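Local coordinates for protein flap endonuclease 1 (Desulfurococcus amylolyticus, PDB 3ORY) that probably cleaves single-stranded 5' flaps from branched DNA during replication and repair, as flap endonucleases of the XPG family do, at residues 175-186 against 193-204. Sequence-based numbering, arbitrary orientation.
Sequences VKKGDAYASASQ and FGSPKLVRNLTI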
# COMPACT_ATOMS: atom_id res chain seq x y z
N VAL A 175 -10.68 -10.77 4.64
CA VAL A 175 -9.87 -11.82 5.27
C VAL A 175 -10.59 -12.43 6.48
O VAL A 175 -10.59 -13.65 6.64
CB VAL A 175 -8.46 -11.32 5.67
CG1 VAL A 175 -7.62 -12.48 6.21
CG2 VAL A 175 -7.75 -10.69 4.47
N LYS A 176 -11.22 -11.58 7.31
CA LYS A 176 -12.03 -12.05 8.46
C LYS A 176 -13.10 -13.05 8.04
O LYS A 176 -13.34 -14.04 8.75
CB LYS A 176 -12.74 -10.88 9.13
CG LYS A 176 -11.89 -10.03 10.05
CD LYS A 176 -12.80 -8.98 10.71
CE LYS A 176 -12.02 -7.91 11.43
NZ LYS A 176 -12.94 -7.06 12.24
N LYS A 177 -13.74 -12.78 6.90
CA LYS A 177 -14.82 -13.63 6.38
C LYS A 177 -14.33 -14.95 5.77
O LYS A 177 -15.13 -15.78 5.38
CB LYS A 177 -15.65 -12.86 5.34
CG LYS A 177 -16.44 -11.66 5.90
CD LYS A 177 -17.34 -12.03 7.08
CE LYS A 177 -18.67 -12.60 6.61
NZ LYS A 177 -19.41 -13.20 7.77
N GLY A 178 -13.01 -15.12 5.67
CA GLY A 178 -12.43 -16.30 5.02
C GLY A 178 -12.50 -16.23 3.51
O GLY A 178 -12.46 -17.26 2.83
N ASP A 179 -12.60 -15.02 2.96
CA ASP A 179 -12.74 -14.83 1.52
C ASP A 179 -11.42 -14.43 0.86
O ASP A 179 -11.36 -14.25 -0.35
CB ASP A 179 -13.85 -13.83 1.20
CG ASP A 179 -15.24 -14.39 1.48
OD1 ASP A 179 -15.44 -15.61 1.38
OD2 ASP A 179 -16.14 -13.60 1.83
N ALA A 180 -10.38 -14.27 1.68
CA ALA A 180 -9.02 -14.08 1.21
C ALA A 180 -8.10 -14.59 2.29
O ALA A 180 -8.48 -14.64 3.46
CB ALA A 180 -8.71 -12.61 0.91
N TYR A 181 -6.89 -14.97 1.90
CA TYR A 181 -5.90 -15.47 2.82
C TYR A 181 -5.28 -14.34 3.65
O TYR A 181 -5.04 -14.51 4.85
CB TYR A 181 -4.81 -16.23 2.05
CG TYR A 181 -3.62 -16.61 2.88
CD1 TYR A 181 -3.69 -17.67 3.79
CD2 TYR A 181 -2.42 -15.91 2.77
CE1 TYR A 181 -2.57 -18.02 4.58
CE2 TYR A 181 -1.32 -16.24 3.53
CZ TYR A 181 -1.40 -17.29 4.43
OH TYR A 181 -0.28 -17.60 5.17
N ALA A 182 -5.04 -13.20 3.02
CA ALA A 182 -4.38 -12.08 3.67
C ALA A 182 -4.67 -10.80 2.93
O ALA A 182 -5.04 -10.83 1.76
CB ALA A 182 -2.86 -12.32 3.73
N SER A 183 -4.54 -9.67 3.63
CA SER A 183 -4.61 -8.36 3.01
C SER A 183 -3.19 -7.99 2.61
O SER A 183 -2.23 -8.57 3.14
CB SER A 183 -5.21 -7.31 3.98
OG SER A 183 -4.62 -7.39 5.26
N ALA A 184 -3.04 -7.08 1.66
CA ALA A 184 -1.72 -6.68 1.19
C ALA A 184 -1.64 -5.18 1.02
O ALA A 184 -2.49 -4.56 0.36
CB ALA A 184 -1.36 -7.41 -0.13
N SER A 185 -0.59 -4.61 1.61
CA SER A 185 -0.37 -3.16 1.63
C SER A 185 0.99 -2.90 2.24
O SER A 185 1.54 -3.78 2.89
CB SER A 185 -1.44 -2.49 2.52
OG SER A 185 -1.27 -1.08 2.53
N GLN A 186 1.54 -1.70 2.04
CA GLN A 186 2.74 -1.28 2.75
C GLN A 186 2.43 -0.74 4.14
O GLN A 186 3.26 -0.82 5.04
CB GLN A 186 3.56 -0.25 1.95
CG GLN A 186 4.22 -0.81 0.70
CD GLN A 186 4.95 -2.11 0.95
OE1 GLN A 186 4.49 -3.18 0.54
NE2 GLN A 186 6.07 -2.04 1.65
N PHE A 193 -7.64 -2.63 11.65
CA PHE A 193 -9.03 -2.97 11.30
C PHE A 193 -9.35 -4.46 11.45
O PHE A 193 -10.43 -4.93 11.04
CB PHE A 193 -9.33 -2.53 9.86
CG PHE A 193 -9.50 -1.04 9.69
CD1 PHE A 193 -10.47 -0.33 10.42
CD2 PHE A 193 -8.72 -0.35 8.75
CE1 PHE A 193 -10.63 1.05 10.22
CE2 PHE A 193 -8.89 1.02 8.54
CZ PHE A 193 -9.84 1.73 9.28
N GLY A 194 -8.41 -5.20 12.04
CA GLY A 194 -8.68 -6.57 12.44
C GLY A 194 -8.32 -7.67 11.46
O GLY A 194 -8.75 -8.82 11.63
N SER A 195 -7.54 -7.35 10.42
CA SER A 195 -7.15 -8.39 9.46
C SER A 195 -6.29 -9.43 10.15
O SER A 195 -5.31 -9.08 10.77
CB SER A 195 -6.36 -7.80 8.30
OG SER A 195 -5.94 -8.84 7.42
N PRO A 196 -6.66 -10.73 10.05
CA PRO A 196 -5.87 -11.80 10.68
C PRO A 196 -4.45 -11.87 10.11
O PRO A 196 -3.52 -12.25 10.83
CB PRO A 196 -6.65 -13.07 10.31
CG PRO A 196 -8.05 -12.61 10.14
CD PRO A 196 -7.95 -11.23 9.53
N LYS A 197 -4.29 -11.50 8.84
CA LYS A 197 -3.01 -11.65 8.16
C LYS A 197 -2.76 -10.50 7.20
O LYS A 197 -3.61 -10.18 6.37
CB LYS A 197 -2.96 -12.97 7.37
CG LYS A 197 -2.90 -14.24 8.21
CD LYS A 197 -2.62 -15.46 7.34
CE LYS A 197 -2.22 -16.65 8.18
NZ LYS A 197 -3.30 -17.00 9.13
N LEU A 198 -1.58 -9.89 7.33
CA LEU A 198 -1.13 -8.86 6.39
C LEU A 198 0.14 -9.33 5.67
O LEU A 198 1.10 -9.78 6.30
CB LEU A 198 -0.84 -7.54 7.12
CG LEU A 198 -0.09 -6.45 6.34
CD1 LEU A 198 -0.92 -5.85 5.18
CD2 LEU A 198 0.36 -5.33 7.28
N VAL A 199 0.13 -9.22 4.34
CA VAL A 199 1.36 -9.42 3.57
C VAL A 199 1.89 -8.07 3.12
O VAL A 199 1.16 -7.28 2.51
CB VAL A 199 1.16 -10.39 2.38
CG1 VAL A 199 2.39 -10.41 1.47
CG2 VAL A 199 0.84 -11.81 2.88
N ARG A 200 3.15 -7.79 3.43
CA ARG A 200 3.81 -6.57 2.98
C ARG A 200 4.79 -6.85 1.85
O ARG A 200 5.26 -7.99 1.70
CB ARG A 200 4.53 -5.87 4.13
CG ARG A 200 3.60 -5.38 5.23
CD ARG A 200 4.40 -4.65 6.31
NE ARG A 200 4.83 -3.33 5.87
CZ ARG A 200 6.08 -2.98 5.57
NH1 ARG A 200 7.08 -3.86 5.66
NH2 ARG A 200 6.33 -1.73 5.19
N ASN A 201 5.09 -5.81 1.07
CA ASN A 201 6.09 -5.83 -0.02
C ASN A 201 5.65 -6.51 -1.32
O ASN A 201 6.43 -6.60 -2.27
CB ASN A 201 7.45 -6.40 0.44
CG ASN A 201 8.03 -5.66 1.64
OD1 ASN A 201 8.74 -6.25 2.46
ND2 ASN A 201 7.74 -4.38 1.74
N LEU A 202 4.41 -6.99 -1.35
CA LEU A 202 3.91 -7.70 -2.53
C LEU A 202 3.92 -6.83 -3.79
O LEU A 202 4.12 -7.34 -4.88
CB LEU A 202 2.51 -8.26 -2.26
CG LEU A 202 2.02 -9.39 -3.16
CD1 LEU A 202 2.63 -10.75 -2.76
CD2 LEU A 202 0.51 -9.44 -3.13
N THR A 203 3.73 -5.53 -3.63
CA THR A 203 3.68 -4.63 -4.79
C THR A 203 5.07 -4.14 -5.21
O THR A 203 5.21 -3.51 -6.25
CB THR A 203 2.77 -3.42 -4.54
OG1 THR A 203 3.23 -2.71 -3.39
CG2 THR A 203 1.33 -3.87 -4.33
N ILE A 204 6.09 -4.43 -4.40
CA ILE A 204 7.43 -3.90 -4.63
C ILE A 204 8.56 -4.93 -4.50
O ILE A 204 9.73 -4.54 -4.51
CB ILE A 204 7.76 -2.70 -3.68
CG1 ILE A 204 7.68 -3.12 -2.20
CG2 ILE A 204 6.88 -1.48 -4.00
CD1 ILE A 204 8.39 -2.15 -1.21
O HOH W 1 2.26 -3.73 -0.92
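Gln186, just past strand 182-184, meets Arg200, the last residue of strand 197-200. Arg200 turns the edge of its guanidinium to the Gln186 carbonyl and grips that one oxygen side-on. NE lies 3.1 Å from Gln186 O, above the carbonyl plane, while NH2 comes in on a lone pair. The bend at chi3 (74°) swings the guanidinium back to that oxygen. A salt bridge from NH1 to Glu222 holds its other end. The Gln186 side chain folds at chi2 (-47°), and OE1 takes the backbone N-H of Asn201 at 2.7 Å on a lone pair, in the plane of the Gln186 side-chain amide. A water also donates to OE1 and links it to Thr203 OG1.

Between the strands, Ser183 N donates a hydrogen bond to Lys197 O at 2.9 Å. Val199 N donates to Ser183 O in a nearly straight hydrogen bond (176°). A weak bond from Ser185 N to Val199 O follows. Lys197 O also accepts from Ser195 OG, which reaches the opposite face of its carbonyl plane from Ser183 N. Ser183 OG is hydrogen-bonded to Ser190.

At the other end, Lys197 CD lies over one face of the Tyr181 ring, offset toward the rim, in a CH-pi contact 4.0 Å from the centroid. Val175 CG1 packs on Pro196 CD at 3.6 Å.

Strands 182-184 and 197-200 form a parallel beta-alpha-beta unit with helix 189-192 as the connection, within the XPG I-region. Strand 182-184 also pairs with strand 37-41, and strand 197-200 runs antiparallel to strand 216-225. Helix 42-52 packs against Ser185, Gln186 and Thr203.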